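Local coordinates for microtubule-associated protein 1A/1B, light chain 3, putative (Trypanosoma brucei, PDB 3H9D), which is an ATG8-family ubiquitin-like protein of autophagy that probably becomes conjugated to a membrane phospholipid at its C terminus, at residues I44-F52 with V66-E74. Sequence-based numbering, arbitrary orientation.
Sequences IGELDRCKF and VLRKRVQLE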
loop_
_atom_site.group_PDB
_atom_site.type_symbol
_atom_site.label_atom_id
_atom_site.label_comp_id
_atom_site.label_asym_id
_atom_site.label_seq_id
_atom_site.Cartn_x
_atom_site.Cartn_y
_atom_site.Cartn_z
ATOM N N ILE A 44 8.956 17.730 -9.475
ATOM C CA ILE A 44 9.421 16.904 -10.574
ATOM C C ILE A 44 8.291 15.984 -11.100
ATOM O O ILE A 44 7.389 15.589 -10.354
ATOM C CB ILE A 44 10.703 16.139 -10.154
ATOM C CG1 ILE A 44 11.515 15.702 -11.383
ATOM C CG2 ILE A 44 10.371 15.006 -9.178
ATOM C CD1 ILE A 44 13.029 15.656 -11.130
ATOM N N GLY A 45 8.335 15.673 -12.391
ATOM C CA GLY A 45 7.294 14.859 -13.029
ATOM C C GLY A 45 7.380 13.385 -12.694
ATOM O O GLY A 45 8.475 12.840 -12.530
ATOM N N GLU A 46 6.214 12.751 -12.595
ATOM C CA GLU A 46 6.085 11.322 -12.296
ATOM C C GLU A 46 6.377 10.515 -13.566
ATOM O O GLU A 46 6.144 10.992 -14.668
ATOM C CB GLU A 46 4.669 11.036 -11.745
ATOM C CG GLU A 46 4.402 9.637 -11.152
ATOM C CD GLU A 46 5.090 9.356 -9.799
ATOM O OE1 GLU A 46 4.387 9.342 -8.758
ATOM O OE2 GLU A 46 6.323 9.126 -9.775
ATOM N N LEU A 47 6.921 9.312 -13.417
ATOM C CA LEU A 47 7.182 8.447 -14.570
ATOM C C LEU A 47 5.995 7.521 -14.808
ATOM O O LEU A 47 5.489 6.906 -13.870
ATOM C CB LEU A 47 8.462 7.617 -14.368
ATOM C CG LEU A 47 9.829 8.285 -14.150
ATOM C CD1 LEU A 47 10.844 7.232 -13.795
ATOM C CD2 LEU A 47 10.293 9.106 -15.360
ATOM N N ASP A 48 5.547 7.435 -16.056
ATOM C CA ASP A 48 4.527 6.456 -16.458
ATOM C C ASP A 48 4.933 5.034 -16.154
ATOM O O ASP A 48 4.117 4.218 -15.709
ATOM C CB ASP A 48 4.302 6.533 -17.949
ATOM C CG ASP A 48 3.504 7.715 -18.339
ATOM O OD1 ASP A 48 2.867 8.315 -17.440
ATOM O OD2 ASP A 48 3.514 8.029 -19.545
ATOM N N ARG A 49 6.207 4.767 -16.425
ATOM C CA ARG A 49 6.806 3.460 -16.346
ATOM C C ARG A 49 7.924 3.569 -15.327
ATOM O O ARG A 49 9.058 3.933 -15.645
ATOM C CB ARG A 49 7.351 3.083 -17.723
ATOM C CG ARG A 49 6.352 3.316 -18.847
ATOM C CD ARG A 49 6.977 4.144 -19.942
ATOM N NE ARG A 49 7.729 3.315 -20.868
ATOM C CZ ARG A 49 8.863 3.673 -21.464
ATOM N NH1 ARG A 49 9.418 4.856 -21.223
ATOM N NH2 ARG A 49 9.451 2.826 -22.297
ATOM N N CYS A 50 7.578 3.257 -14.091
ATOM C CA CYS A 50 8.434 3.513 -12.953
ATOM C C CYS A 50 9.289 2.303 -12.594
ATOM O O CYS A 50 9.952 2.296 -11.573
ATOM C CB CYS A 50 7.562 3.905 -11.767
ATOM S SG CYS A 50 6.575 2.534 -11.154
ATOM N N LYS A 51 9.261 1.276 -13.433
ATOM C CA LYS A 51 10.004 0.055 -13.176
ATOM C C LYS A 51 11.295 0.027 -13.998
ATOM O O LYS A 51 11.283 0.192 -15.221
ATOM C CB LYS A 51 9.138 -1.158 -13.492
ATOM C CG LYS A 51 9.491 -2.424 -12.730
ATOM C CD LYS A 51 8.622 -3.591 -13.171
ATOM C CE LYS A 51 7.185 -3.164 -13.394
ATOM N NZ LYS A 51 6.443 -4.167 -14.212
ATOM N N PHE A 52 12.409 -0.166 -13.305
ATOM C CA PHE A 52 13.715 -0.228 -13.944
ATOM C C PHE A 52 14.355 -1.563 -13.705
ATOM O O PHE A 52 14.322 -2.091 -12.604
ATOM C CB PHE A 52 14.627 0.894 -13.452
ATOM C CG PHE A 52 14.221 2.242 -13.944
ATOM C CD1 PHE A 52 13.260 2.990 -13.250
ATOM C CD2 PHE A 52 14.768 2.756 -15.119
ATOM C CE1 PHE A 52 12.856 4.235 -13.712
ATOM C CE2 PHE A 52 14.381 4.006 -15.595
ATOM C CZ PHE A 52 13.421 4.752 -14.893
ATOM N N VAL A 66 20.963 7.725 -15.634
ATOM C CA VAL A 66 19.949 6.994 -16.419
ATOM C C VAL A 66 18.528 7.506 -16.148
ATOM O O VAL A 66 17.748 7.725 -17.079
ATOM C CB VAL A 66 19.994 5.463 -16.135
ATOM C CG1 VAL A 66 18.849 4.737 -16.831
ATOM C CG2 VAL A 66 21.335 4.868 -16.553
ATOM N N LEU A 67 18.205 7.680 -14.867
ATOM C CA LEU A 67 16.938 8.267 -14.428
ATOM C C LEU A 67 16.731 9.684 -14.975
ATOM O O LEU A 67 15.616 10.048 -15.356
ATOM C CB LEU A 67 16.890 8.267 -12.898
ATOM C CG LEU A 67 15.692 8.849 -12.140
ATOM C CD1 LEU A 67 14.396 8.113 -12.473
ATOM C CD2 LEU A 67 15.983 8.779 -10.661
ATOM N N ARG A 68 17.815 10.465 -15.028
ATOM C CA ARG A 68 17.794 11.842 -15.545
ATOM C C ARG A 68 17.359 11.935 -17.010
ATOM O O ARG A 68 16.671 12.886 -17.415
ATOM C CB ARG A 68 19.168 12.493 -15.356
ATOM C CG ARG A 68 19.247 13.947 -15.773
ATOM C CD ARG A 68 20.666 14.484 -15.669
ATOM N NE ARG A 68 21.079 14.801 -14.302
ATOM C CZ ARG A 68 20.807 15.942 -13.669
ATOM N NH1 ARG A 68 20.089 16.902 -14.258
ATOM N NH2 ARG A 68 21.257 16.119 -12.439
ATOM N N LYS A 69 17.760 10.944 -17.802
ATOM C CA LYS A 69 17.335 10.847 -19.197
ATOM C C LYS A 69 15.813 10.710 -19.343
ATOM O O LYS A 69 15.248 11.094 -20.371
ATOM N N ARG A 70 15.157 10.175 -18.313
ATOM C CA ARG A 70 13.704 9.926 -18.341
ATOM C C ARG A 70 12.888 11.092 -17.790
ATOM O O ARG A 70 11.817 11.398 -18.310
ATOM C CB ARG A 70 13.334 8.657 -17.559
ATOM C CG ARG A 70 14.368 7.535 -17.563
ATOM C CD ARG A 70 14.675 7.035 -18.961
ATOM N NE ARG A 70 15.423 5.778 -18.930
ATOM C CZ ARG A 70 15.043 4.664 -19.550
ATOM N NH1 ARG A 70 13.929 4.646 -20.277
ATOM N NH2 ARG A 70 15.787 3.569 -19.456
ATOM N N VAL A 71 13.380 11.720 -16.723
ATOM C CA VAL A 71 12.657 12.838 -16.095
ATOM C C VAL A 71 12.803 14.137 -16.898
ATOM O O VAL A 71 11.986 15.051 -16.772
ATOM C CB VAL A 71 13.021 13.033 -14.582
ATOM C CG1 VAL A 71 12.648 11.794 -13.778
ATOM C CG2 VAL A 71 14.501 13.371 -14.382
ATOM N N GLN A 72 13.842 14.182 -17.736
ATOM C CA GLN A 72 14.162 15.318 -18.621
ATOM C C GLN A 72 14.435 16.620 -17.863
ATOM O O GLN A 72 14.181 17.721 -18.374
ATOM C CB GLN A 72 13.082 15.510 -19.692
ATOM C CG GLN A 72 13.043 14.408 -20.746
ATOM C CD GLN A 72 11.651 14.199 -21.312
ATOM O OE1 GLN A 72 10.911 15.160 -21.549
ATOM N NE2 GLN A 72 11.286 12.938 -21.535
ATOM N N LEU A 73 14.961 16.468 -16.648
ATOM C CA LEU A 73 15.339 17.576 -15.779
ATOM C C LEU A 73 16.515 18.313 -16.397
ATOM O O LEU A 73 17.499 17.680 -16.814
ATOM C CB LEU A 73 15.759 17.034 -14.403
ATOM C CG LEU A 73 15.509 17.759 -13.072
ATOM C CD1 LEU A 73 16.571 17.342 -12.053
ATOM C CD2 LEU A 73 15.410 19.277 -13.183
ATOM N N GLU A 74 16.408 19.643 -16.451
ATOM C CA GLU A 74 17.501 20.520 -16.883
ATOM C C GLU A 74 18.815 20.059 -16.259
ATOM O O GLU A 74 18.901 19.915 -15.040
ATOM C CB GLU A 74 17.214 21.968 -16.472
ATOM C CG GLU A 74 16.286 22.736 -17.401
ATOM C CD GLU A 74 14.811 22.437 -17.160
ATOM O OE1 GLU A 74 14.377 21.294 -17.425
ATOM O OE2 GLU A 74 14.078 23.353 -16.717
#
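Leu47 reaches across to the last turn of helix 60-71 with both branches of its fork, a compact illustration of how a loop can be fastened to a helix by apolar side chains with no hydrogen bond between them. Its CD2 meets Arg70 CB at 3.8 Å and lies almost as near to CG1 of Val71, while CD1 of Leu47 touches CD1 of Leu67 at 3.9 Å. The first torsion of Leu47 (chi1 -60°) turns CG opposite the carbonyl carbon, and the fork is thereby presented to the helix. Leu47 CD1 also lies in the plane of the Phe52 ring, beside its edge. Together with Leu67, these two buried side chains form the tight part of the interface.

Toward solvent the packing changes character. The exposed Arg70 bends at chi2 (-60°) and runs past Phe52 in the opposite direction, its CG 4.0 Å from Phe52 CZ. The guanidinium then stands nearly upright to the ring, 86° between planes, with CE2 of Phe52 lying over one guanidinium face and NE at the ring edge, 3.9 Å from CE2. Since the cation meets the rim, this is no cation-pi stack.

At the other end the packing is again close but partly exposed: Ile44 CD1 meets Leu73 CG at 3.8 Å, the two side chains crossing at about a right angle, while Val71 CG2 is more distant, 4.2 Å from Ile44 CD1.

In the ubiquitin-like fold of ATG8 proteins, the contact ties helix 60-71 to the connection entering strand 51-55, which lies at one edge of the sheet within this chain. Phe63, earlier in that helix, meets the Phe52 ring edge-to-face; Tyr112 of strand 108-113 touches Ile44, Leu67 and Val71, joining the interface to the central sheet.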